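Long-range contacts in thiosulfate reductase (Thermus thermophilus, PDB 2VPZ), which probably reduces thiosulfate or polysulfide as a molybdenum oxidoreductase, with two molybdopterin guanine dinucleotides and a [4Fe-4S] cluster: residues 72-81 with 214-222; 619-629 with 688-699. One frame throughout, in Å; residues are numbered along the deposited sequence.

In the fold
Read from the N terminus, the chain first lays down the iron-sulfur region, and contact 1 ties residues 72-81 of that region to the start of helix 216-227, closing a loop of 132 residues. Much later, contact 2 pairs strand 619-624 with strand 692-696 across 58 intervening residues. The two loops follow one another in series, neither nesting nor crossing. In space, however, they meet: Pro80, Arg81 and Thr214 pack on the backbone of 627-629, and both contacts touch the same MGD. Contact 1 thus joins the cluster region to the large molybdopterin-binding part of the chain, while contact 2 pairs two parallel strands within the C-terminal dinucleotide-binding domain.

Contact 1 (72-81 with 214-222); sequences PKSRGRLCPR and THNTQLQDF. With MGD (2-amino-5,6-dimercapto-7-methyl-3,7,8a,9-tetrahydro-8-oxa-1,3,9,10-tetraaza-anthracen-4-one guanosine dinucleotide), chain I; SF4 (iron/sulfur cluster), chain G.
At the [4Fe-4S] site, the loop carrying the last cysteine ligand, Cys79, lies against the N-terminal end of helix 216-227. Cys79 SG binds iron FE2 at 2.3 Å, while its CB rests against Thr214 O. Arg81 joins the two cofactors: cluster sulfur S1 lies over one face of its guanidinium and the pterin atom C19 of MGD over the other, while Thr214 O approaches at the edge, taking a weak bond from Arg81 NH2 (3.4 Å). Thr214 N in turn gives MGD N20 an almost straight bond (3.1 Å, 172°). The His215 ring, one residue on from Thr214, lies with one face over MGD N22.

Farther from the cofactors, polar side chains of the helix fasten the loop. Thr217 OG1 donates to Lys73 O at 2.7 Å, and Asn216 ND2 reaches Arg77 O in a weak bond of 3.2 Å. With its chain extended from CG to NE, Arg75 carries NH2 to Asp221 OD1, a salt bridge of 2.8 Å that lies in the guanidinium plane and uses the syn lone pair, while Thr217 CG2 covers a face. With an alanine here, Asp221 would probably lose this charge partner and the Thr217 methyl the guanidinium against it. An arginine placed between cluster and pterin is consistent with an electron path in this molybdopterin oxidoreductase family.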
# COMPACT_ATOMS: atom_id res chain seq x y z
N PRO A 72 38.13 -6.34 -7.12
CA PRO A 72 37.30 -7.07 -6.13
C PRO A 72 36.66 -6.25 -4.97
O PRO A 72 35.82 -6.77 -4.23
CB PRO A 72 38.20 -8.18 -5.59
CG PRO A 72 39.35 -8.29 -6.60
CD PRO A 72 39.48 -6.91 -7.23
N LYS A 73 37.09 -5.01 -4.79
CA LYS A 73 36.57 -4.13 -3.73
C LYS A 73 35.39 -3.26 -4.20
O LYS A 73 34.30 -3.34 -3.66
CB LYS A 73 37.70 -3.27 -3.13
CG LYS A 73 38.69 -4.02 -2.25
CD LYS A 73 39.49 -3.07 -1.39
CE LYS A 73 40.27 -3.78 -0.28
NZ LYS A 73 39.47 -3.92 0.98
N SER A 74 35.59 -2.44 -5.23
CA SER A 74 34.49 -1.61 -5.73
C SER A 74 33.48 -2.34 -6.64
O SER A 74 32.26 -2.15 -6.50
CB SER A 74 35.01 -0.34 -6.42
OG SER A 74 36.08 -0.59 -7.28
N ARG A 75 33.96 -3.21 -7.54
CA ARG A 75 33.13 -3.91 -8.55
C ARG A 75 32.14 -2.98 -9.28
O ARG A 75 30.99 -3.38 -9.53
CB ARG A 75 32.28 -5.02 -7.96
CG ARG A 75 32.91 -5.97 -7.05
CD ARG A 75 31.76 -6.61 -6.35
NE ARG A 75 32.11 -7.61 -5.38
CZ ARG A 75 31.36 -7.88 -4.32
NH1 ARG A 75 30.25 -7.18 -4.14
NH2 ARG A 75 31.73 -8.80 -3.45
N GLY A 76 32.54 -1.76 -9.58
CA GLY A 76 31.68 -0.83 -10.26
C GLY A 76 30.95 0.23 -9.43
O GLY A 76 30.57 1.29 -9.95
N ARG A 77 30.76 -0.05 -8.14
CA ARG A 77 30.11 0.84 -7.16
C ARG A 77 31.11 1.66 -6.29
O ARG A 77 32.33 1.42 -6.31
CB ARG A 77 29.16 0.09 -6.22
CG ARG A 77 28.64 -1.26 -6.68
CD ARG A 77 27.43 -1.11 -7.57
NE ARG A 77 27.78 -1.08 -8.99
CZ ARG A 77 27.53 -2.06 -9.84
NH1 ARG A 77 26.91 -3.14 -9.42
NH2 ARG A 77 27.88 -1.97 -11.12
N LEU A 78 30.57 2.60 -5.52
CA LEU A 78 31.30 3.50 -4.62
C LEU A 78 30.34 4.07 -3.54
O LEU A 78 29.17 4.35 -3.83
CB LEU A 78 31.94 4.66 -5.43
CG LEU A 78 33.43 5.04 -5.27
CD1 LEU A 78 34.32 3.76 -5.35
CD2 LEU A 78 33.87 6.06 -6.35
N CYS A 79 30.82 4.21 -2.31
CA CYS A 79 30.04 4.78 -1.22
C CYS A 79 30.11 6.32 -1.33
O CYS A 79 30.91 6.84 -2.11
CB CYS A 79 30.59 4.33 0.16
SG CYS A 79 32.04 5.32 0.85
N PRO A 80 29.27 7.06 -0.56
CA PRO A 80 29.26 8.54 -0.57
C PRO A 80 30.64 9.21 -0.32
O PRO A 80 31.02 10.18 -1.00
CB PRO A 80 28.20 8.91 0.47
CG PRO A 80 28.14 7.68 1.39
CD PRO A 80 28.39 6.51 0.48
N ARG A 81 31.39 8.70 0.66
CA ARG A 81 32.72 9.22 1.01
C ARG A 81 33.72 9.09 -0.15
O ARG A 81 34.58 9.97 -0.33
CB ARG A 81 33.24 8.52 2.28
CG ARG A 81 32.40 8.89 3.51
CD ARG A 81 32.61 7.95 4.71
NE ARG A 81 32.46 6.53 4.41
CZ ARG A 81 33.42 5.61 4.46
NH1 ARG A 81 34.65 5.94 4.83
NH2 ARG A 81 33.15 4.35 4.13
N THR A 214 30.03 2.40 6.42
CA THR A 214 29.75 2.31 5.02
C THR A 214 30.83 1.78 4.06
O THR A 214 30.86 2.13 2.85
CB THR A 214 29.12 3.72 4.65
OG1 THR A 214 27.92 3.56 3.91
CG2 THR A 214 30.11 4.63 3.97
N HIS A 215 31.71 0.91 4.61
CA HIS A 215 32.79 0.20 3.88
C HIS A 215 32.08 -0.43 2.68
O HIS A 215 31.16 -1.24 2.80
CB HIS A 215 33.49 -0.88 4.79
CG HIS A 215 34.63 -0.39 5.60
ND1 HIS A 215 35.12 -1.03 6.71
CD2 HIS A 215 35.37 0.71 5.46
CE1 HIS A 215 36.11 -0.33 7.23
NE2 HIS A 215 36.28 0.73 6.48
N ASN A 216 32.57 -0.02 1.52
CA ASN A 216 32.00 -0.43 0.24
C ASN A 216 31.52 -1.87 0.05
O ASN A 216 30.30 -2.15 0.11
CB ASN A 216 32.93 -0.08 -0.91
CG ASN A 216 32.23 -0.04 -2.25
OD1 ASN A 216 31.07 -0.45 -2.34
ND2 ASN A 216 32.91 0.46 -3.29
N THR A 217 32.46 -2.78 -0.15
CA THR A 217 32.18 -4.19 -0.44
C THR A 217 31.29 -4.91 0.57
O THR A 217 30.44 -5.74 0.19
CB THR A 217 33.49 -5.05 -0.62
OG1 THR A 217 34.54 -4.25 -1.12
CG2 THR A 217 33.22 -6.23 -1.58
N GLN A 218 31.46 -4.60 1.85
CA GLN A 218 30.64 -5.27 2.84
C GLN A 218 29.19 -4.73 2.81
O GLN A 218 28.28 -5.42 3.24
CB GLN A 218 31.27 -5.24 4.25
CG GLN A 218 31.27 -3.89 5.00
CD GLN A 218 31.14 -4.01 6.56
OE1 GLN A 218 31.49 -5.04 7.17
NE2 GLN A 218 30.68 -2.94 7.20
N LEU A 219 28.99 -3.52 2.28
CA LEU A 219 27.62 -2.98 2.15
C LEU A 219 26.98 -3.82 1.00
O LEU A 219 25.89 -4.40 1.15
CB LEU A 219 27.62 -1.48 1.78
CG LEU A 219 26.30 -0.72 1.88
CD1 LEU A 219 25.52 -1.18 3.13
CD2 LEU A 219 26.56 0.82 1.91
N GLN A 220 27.68 -3.88 -0.12
CA GLN A 220 27.26 -4.67 -1.26
C GLN A 220 26.91 -6.11 -0.83
O GLN A 220 25.80 -6.57 -1.08
CB GLN A 220 28.36 -4.74 -2.32
CG GLN A 220 28.64 -3.44 -3.02
CD GLN A 220 29.74 -3.56 -4.02
OE1 GLN A 220 30.53 -2.63 -4.24
NE2 GLN A 220 29.81 -4.73 -4.65
N ASP A 221 27.84 -6.81 -0.18
CA ASP A 221 27.63 -8.20 0.25
C ASP A 221 26.44 -8.43 1.21
O ASP A 221 25.63 -9.39 1.07
CB ASP A 221 28.92 -8.80 0.90
CG ASP A 221 30.10 -8.91 -0.09
OD1 ASP A 221 29.86 -8.93 -1.31
OD2 ASP A 221 31.26 -8.99 0.39
N PHE A 222 26.33 -7.56 2.21
CA PHE A 222 25.23 -7.58 3.20
C PHE A 222 23.89 -7.43 2.44
O PHE A 222 22.93 -8.17 2.70
CB PHE A 222 25.42 -6.42 4.21
CG PHE A 222 24.32 -6.33 5.29
CD1 PHE A 222 24.14 -7.35 6.24
CD2 PHE A 222 23.50 -5.19 5.37
CE1 PHE A 222 23.17 -7.23 7.27
CE2 PHE A 222 22.52 -5.06 6.37
CZ PHE A 222 22.35 -6.08 7.33
PB MGD I . 30.79 -1.05 16.42
O1B MGD I . 31.45 -0.33 17.53
O2B MGD I . 30.71 -2.49 16.43
O3B MGD I . 31.62 -0.39 15.23
O3A MGD I . 32.26 0.63 12.99
PA MGD I . 31.89 -0.73 13.69
O1A MGD I . 33.07 -1.55 13.46
O2A MGD I . 30.70 -1.27 13.06
O5' MGD I . 29.32 -0.54 16.26
C5' MGD I . 28.76 0.73 16.57
C4' MGD I . 27.44 0.28 17.18
O4' MGD I . 27.87 -0.33 18.39
C3' MGD I . 26.42 1.36 17.61
O3' MGD I . 25.09 1.05 17.13
C2' MGD I . 26.40 1.31 19.16
O2' MGD I . 25.05 1.28 19.61
C1' MGD I . 26.91 -0.09 19.43
N9 MGD I . 27.22 -0.49 20.83
C8 MGD I . 27.70 0.32 21.82
N7 MGD I . 27.88 -0.37 22.99
C5 MGD I . 27.48 -1.64 22.74
C6 MGD I . 27.32 -2.87 23.55
O6 MGD I . 27.71 -2.82 24.73
N1 MGD I . 26.87 -3.98 22.98
C2 MGD I . 26.47 -4.00 21.68
N2 MGD I . 26.00 -5.18 21.12
N3 MGD I . 26.57 -2.91 20.86
C4 MGD I . 27.06 -1.73 21.32
C10 MGD I . 33.48 1.35 12.99
C11 MGD I . 34.14 0.96 11.70
O11 MGD I . 33.38 1.53 10.62
C12 MGD I . 35.67 1.22 11.68
S12 MGD I . 36.68 0.66 12.91
C13 MGD I . 36.30 1.91 10.67
S13 MGD I . 38.00 2.05 10.64
C14 MGD I . 35.51 2.52 9.54
N15 MGD I . 35.32 3.92 9.59
C16 MGD I . 34.27 4.53 8.95
C17 MGD I . 34.01 6.01 8.92
O17 MGD I . 34.84 6.79 9.46
N18 MGD I . 32.93 6.50 8.22
C19 MGD I . 32.07 5.61 7.67
N19 MGD I . 31.00 6.11 7.08
N20 MGD I . 32.17 4.24 7.67
C21 MGD I . 33.28 3.69 8.27
N22 MGD I . 33.47 2.38 8.35
C23 MGD I . 34.21 1.76 9.40
FE1 SF4 G . 36.12 2.74 -0.42
FE2 SF4 G . 34.14 4.38 0.55
FE3 SF4 G . 36.50 4.03 1.92
FE4 SF4 G . 36.50 5.48 -0.40
S1 SF4 G . 35.39 6.04 1.54
S2 SF4 G . 38.04 3.86 0.22
S3 SF4 G . 34.93 4.35 -1.61
S4 SF4 G . 34.89 2.40 1.50

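Contact 2 (619-629 with 688-699); sequences YRLLYGRSPVH and IRKDCVYIVHGF. With MGD (2-amino-5,6-dimercapto-7-methyl-3,7,8a,9-tetrahydro-8-oxa-1,3,9,10-tetraaza-anthracen-4-one guanosine dinucleotide), chain I.
Arg620, Leu622 and Gly624 bond to the residues on either side of Cys692, Tyr694 and Val696, as in a parallel ladder. Arg620 N donates to Asp691 O (3.0 Å, 175°) and Arg620 O accepts from Val693 N. Leu622 N bonds to Val693 O at 2.8 Å and Leu622 O receives Ile695 N. The bond from Gly624 N to Ile695 O is weak, but His697 N reaches Gly624 O at 3.0 Å.

Among apolar contacts, Leu622 CD1 meets Cys692 SG at 3.7 Å, and Leu621 CD2 packs on Ile695 CG1 on the other face of the sheet. Tyr694, its CG anti to the backbone N (chi1 172°), runs its ring along the backbone of 622-624 until OH comes within 3.4 Å of Gly624 CA. A water links Arg625 NH1 to His697 O. Phe699 turns its edge to the face of His629 in a T-shaped pair, planes at 81°.

For the cofactors, His629 O accepts MGD N18 at 2.9 Å, Ser626 O accepts N19 weakly, and Arg625 NH1 is bonded to O17 of the other MGD. Backbone carbonyls reading a pterin edge beside a barrel strand suit the double-psi beta-barrel fold of the dinucleotide-binding domain.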
# COMPACT_ATOMS: atom_id res chain seq x y z
N TYR A 619 24.02 9.46 31.46
CA TYR A 619 23.79 8.42 30.43
C TYR A 619 25.11 7.86 29.89
O TYR A 619 26.11 8.57 29.89
CB TYR A 619 22.99 8.97 29.25
CG TYR A 619 21.64 9.50 29.62
CD1 TYR A 619 21.48 10.83 30.02
CD2 TYR A 619 20.52 8.66 29.63
CE1 TYR A 619 20.24 11.32 30.42
CE2 TYR A 619 19.27 9.13 30.04
CZ TYR A 619 19.13 10.47 30.43
OH TYR A 619 17.89 10.93 30.84
N ARG A 620 25.14 6.60 29.45
CA ARG A 620 26.37 6.09 28.87
C ARG A 620 26.46 6.77 27.47
O ARG A 620 25.45 6.92 26.78
CB ARG A 620 26.36 4.56 28.73
CG ARG A 620 27.73 3.95 28.36
CD ARG A 620 27.67 2.41 28.26
NE ARG A 620 27.23 1.76 29.50
CZ ARG A 620 28.00 1.48 30.55
NH1 ARG A 620 29.29 1.79 30.56
NH2 ARG A 620 27.46 0.87 31.62
N LEU A 621 27.67 7.20 27.10
CA LEU A 621 27.97 7.90 25.85
C LEU A 621 28.33 6.86 24.77
O LEU A 621 29.41 6.26 24.85
CB LEU A 621 29.15 8.86 26.05
CG LEU A 621 29.41 10.14 25.23
CD1 LEU A 621 30.92 10.34 24.99
CD2 LEU A 621 28.64 10.07 23.91
N LEU A 622 27.43 6.59 23.81
CA LEU A 622 27.70 5.63 22.75
C LEU A 622 28.09 6.50 21.53
O LEU A 622 27.81 7.70 21.50
CB LEU A 622 26.50 4.70 22.50
CG LEU A 622 25.91 3.87 23.69
CD1 LEU A 622 24.75 2.95 23.23
CD2 LEU A 622 27.02 3.03 24.36
N TYR A 623 28.77 5.93 20.53
CA TYR A 623 29.21 6.75 19.41
C TYR A 623 29.37 5.86 18.17
O TYR A 623 29.39 4.64 18.27
CB TYR A 623 30.51 7.44 19.80
CG TYR A 623 31.59 6.46 20.23
CD1 TYR A 623 32.39 5.81 19.29
CD2 TYR A 623 31.73 6.08 21.58
CE1 TYR A 623 33.30 4.82 19.65
CE2 TYR A 623 32.63 5.09 21.96
CZ TYR A 623 33.42 4.45 20.98
OH TYR A 623 34.31 3.47 21.34
N GLY A 624 29.50 6.47 17.00
CA GLY A 624 29.63 5.69 15.81
C GLY A 624 29.84 6.50 14.55
O GLY A 624 30.30 7.64 14.61
N ARG A 625 29.45 5.92 13.42
CA ARG A 625 29.63 6.55 12.12
C ARG A 625 28.42 7.17 11.44
O ARG A 625 27.29 6.69 11.58
CB ARG A 625 30.28 5.55 11.16
CG ARG A 625 31.44 4.75 11.74
CD ARG A 625 32.65 5.65 12.05
NE ARG A 625 33.80 4.93 12.59
CZ ARG A 625 34.49 5.27 13.68
NH1 ARG A 625 34.16 6.34 14.38
NH2 ARG A 625 35.52 4.51 14.07
N SER A 626 28.68 8.25 10.68
CA SER A 626 27.68 8.96 9.82
C SER A 626 27.99 8.34 8.41
O SER A 626 29.14 8.35 7.97
CB SER A 626 27.91 10.49 9.88
OG SER A 626 27.23 11.16 8.85
N PRO A 627 26.96 7.84 7.67
CA PRO A 627 27.26 7.25 6.35
C PRO A 627 28.08 8.02 5.30
O PRO A 627 28.67 7.45 4.35
CB PRO A 627 25.88 6.84 5.80
CG PRO A 627 24.92 7.90 6.40
CD PRO A 627 25.52 8.16 7.80
N VAL A 628 28.16 9.32 5.56
CA VAL A 628 28.73 10.36 4.71
C VAL A 628 30.05 11.08 5.15
O VAL A 628 30.67 11.83 4.39
CB VAL A 628 27.54 11.40 4.53
CG1 VAL A 628 28.02 12.76 4.13
CG2 VAL A 628 26.49 10.85 3.52
N HIS A 629 30.47 10.84 6.39
CA HIS A 629 31.68 11.45 6.92
C HIS A 629 32.69 10.37 7.37
O HIS A 629 32.30 9.33 7.90
CB HIS A 629 31.33 12.40 8.15
CG HIS A 629 30.71 13.73 7.80
ND1 HIS A 629 31.39 14.74 7.20
CD2 HIS A 629 29.47 14.18 7.98
CE1 HIS A 629 30.59 15.77 7.00
NE2 HIS A 629 29.41 15.45 7.47
N ILE A 688 16.41 3.83 21.04
CA ILE A 688 17.49 3.66 22.02
C ILE A 688 16.96 3.40 23.45
O ILE A 688 15.88 3.87 23.81
CB ILE A 688 18.47 4.94 22.02
CG1 ILE A 688 19.77 4.65 22.75
CG2 ILE A 688 17.72 6.17 22.61
CD1 ILE A 688 21.07 5.24 22.09
N ARG A 689 17.71 2.62 24.23
CA ARG A 689 17.36 2.32 25.63
C ARG A 689 17.44 3.67 26.44
O ARG A 689 18.00 4.66 25.94
CB ARG A 689 18.32 1.27 26.23
CG ARG A 689 18.36 -0.08 25.46
CD ARG A 689 19.36 -1.09 26.05
NE ARG A 689 19.48 -0.99 27.51
CZ ARG A 689 18.97 -1.83 28.40
NH1 ARG A 689 18.28 -2.89 28.02
NH2 ARG A 689 19.16 -1.61 29.70
N LYS A 690 16.90 3.71 27.67
CA LYS A 690 16.85 4.90 28.54
C LYS A 690 18.15 5.20 29.33
O LYS A 690 18.33 6.29 29.91
CB LYS A 690 15.65 4.82 29.51
CG LYS A 690 14.27 4.73 28.83
CD LYS A 690 13.09 4.74 29.82
CE LYS A 690 11.75 4.53 29.10
NZ LYS A 690 10.55 5.00 29.88
N ASP A 691 19.03 4.18 29.31
CA ASP A 691 20.40 4.03 29.89
C ASP A 691 21.45 4.83 29.13
O ASP A 691 22.60 4.97 29.57
CB ASP A 691 21.07 2.69 29.58
CG ASP A 691 20.42 1.49 30.17
OD1 ASP A 691 20.21 1.48 31.38
OD2 ASP A 691 20.20 0.53 29.40
N CYS A 692 21.11 5.12 27.89
CA CYS A 692 22.05 5.65 26.95
C CYS A 692 21.71 6.87 26.20
O CYS A 692 20.56 7.31 26.16
CB CYS A 692 22.39 4.55 25.92
SG CYS A 692 22.99 2.98 26.51
N VAL A 693 22.75 7.32 25.52
CA VAL A 693 22.75 8.48 24.66
C VAL A 693 23.83 8.15 23.57
O VAL A 693 24.80 7.41 23.83
CB VAL A 693 23.06 9.77 25.55
CG1 VAL A 693 24.25 10.54 25.05
CG2 VAL A 693 21.80 10.66 25.63
N TYR A 694 23.63 8.63 22.36
CA TYR A 694 24.50 8.33 21.21
C TYR A 694 24.81 9.58 20.34
O TYR A 694 23.93 10.42 20.16
CB TYR A 694 23.79 7.25 20.33
CG TYR A 694 24.43 6.93 18.98
CD1 TYR A 694 25.43 5.97 18.86
CD2 TYR A 694 24.05 7.63 17.82
CE1 TYR A 694 26.07 5.70 17.63
CE2 TYR A 694 24.68 7.37 16.57
CZ TYR A 694 25.69 6.40 16.49
OH TYR A 694 26.33 6.12 15.29
N ILE A 695 26.05 9.74 19.87
CA ILE A 695 26.43 10.84 18.95
C ILE A 695 27.45 10.30 17.93
O ILE A 695 28.20 9.36 18.24
CB ILE A 695 27.09 12.10 19.67
CG1 ILE A 695 28.38 11.72 20.37
CG2 ILE A 695 26.05 12.78 20.60
CD1 ILE A 695 29.26 12.92 20.85
N VAL A 696 27.45 10.82 16.70
CA VAL A 696 28.43 10.38 15.70
C VAL A 696 29.81 11.02 16.03
O VAL A 696 29.87 12.22 16.33
CB VAL A 696 27.98 10.77 14.25
CG1 VAL A 696 29.18 10.68 13.25
CG2 VAL A 696 26.81 9.86 13.78
N HIS A 697 30.88 10.21 15.99
CA HIS A 697 32.30 10.63 16.24
C HIS A 697 32.89 11.55 15.15
O HIS A 697 32.60 11.38 13.97
CB HIS A 697 33.29 9.41 16.36
CG HIS A 697 34.74 9.71 16.20
ND1 HIS A 697 35.41 10.52 17.06
CD2 HIS A 697 35.60 9.41 15.22
CE1 HIS A 697 36.63 10.73 16.63
NE2 HIS A 697 36.77 10.06 15.50
N GLY A 698 33.74 12.52 15.52
CA GLY A 698 34.35 13.41 14.53
C GLY A 698 33.89 14.85 14.37
O GLY A 698 34.32 15.54 13.44
N PHE A 699 32.97 15.32 15.20
CA PHE A 699 32.52 16.73 15.10
C PHE A 699 33.12 17.49 16.31
O PHE A 699 33.92 16.90 17.05
CB PHE A 699 30.99 16.87 15.07
CG PHE A 699 30.35 16.52 13.72
CD1 PHE A 699 30.06 15.19 13.40
CD2 PHE A 699 30.05 17.52 12.79
CE1 PHE A 699 29.48 14.86 12.16
CE2 PHE A 699 29.47 17.23 11.55
CZ PHE A 699 29.19 15.89 11.23
PB MGD I . 30.79 -1.05 16.42
O1B MGD I . 31.45 -0.33 17.53
O2B MGD I . 30.71 -2.49 16.43
O3B MGD I . 31.62 -0.39 15.23
O3A MGD I . 32.26 0.63 12.99
PA MGD I . 31.89 -0.73 13.69
O1A MGD I . 33.07 -1.55 13.46
O2A MGD I . 30.70 -1.27 13.06
O5' MGD I . 29.32 -0.54 16.26
C5' MGD I . 28.76 0.73 16.57
C4' MGD I . 27.44 0.28 17.18
O4' MGD I . 27.87 -0.33 18.39
C3' MGD I . 26.42 1.36 17.61
O3' MGD I . 25.09 1.05 17.13
C2' MGD I . 26.40 1.31 19.16
O2' MGD I . 25.05 1.28 19.61
C1' MGD I . 26.91 -0.09 19.43
N9 MGD I . 27.22 -0.49 20.83
C8 MGD I . 27.70 0.32 21.82
N7 MGD I . 27.88 -0.37 22.99
C5 MGD I . 27.48 -1.64 22.74
C6 MGD I . 27.32 -2.87 23.55
O6 MGD I . 27.71 -2.82 24.73
N1 MGD I . 26.87 -3.98 22.98
C2 MGD I . 26.47 -4.00 21.68
N2 MGD I . 26.00 -5.18 21.12
N3 MGD I . 26.57 -2.91 20.86
C4 MGD I . 27.06 -1.73 21.32
C10 MGD I . 33.48 1.35 12.99
C11 MGD I . 34.14 0.96 11.70
O11 MGD I . 33.38 1.53 10.62
C12 MGD I . 35.67 1.22 11.68
S12 MGD I . 36.68 0.66 12.91
C13 MGD I . 36.30 1.91 10.67
S13 MGD I . 38.00 2.05 10.64
C14 MGD I . 35.51 2.52 9.54
N15 MGD I . 35.32 3.92 9.59
C16 MGD I . 34.27 4.53 8.95
C17 MGD I . 34.01 6.01 8.92
O17 MGD I . 34.84 6.79 9.46
N18 MGD I . 32.93 6.50 8.22
C19 MGD I . 32.07 5.61 7.67
N19 MGD I . 31.00 6.11 7.08
N20 MGD I . 32.17 4.24 7.67
C21 MGD I . 33.28 3.69 8.27
N22 MGD I . 33.47 2.38 8.35
C23 MGD I . 34.21 1.76 9.40
O HOH W 1 24.22 2.26 30.39
O HOH W 2 33.29 8.61 12.69
O HOH W 3 25.07 6.97 12.80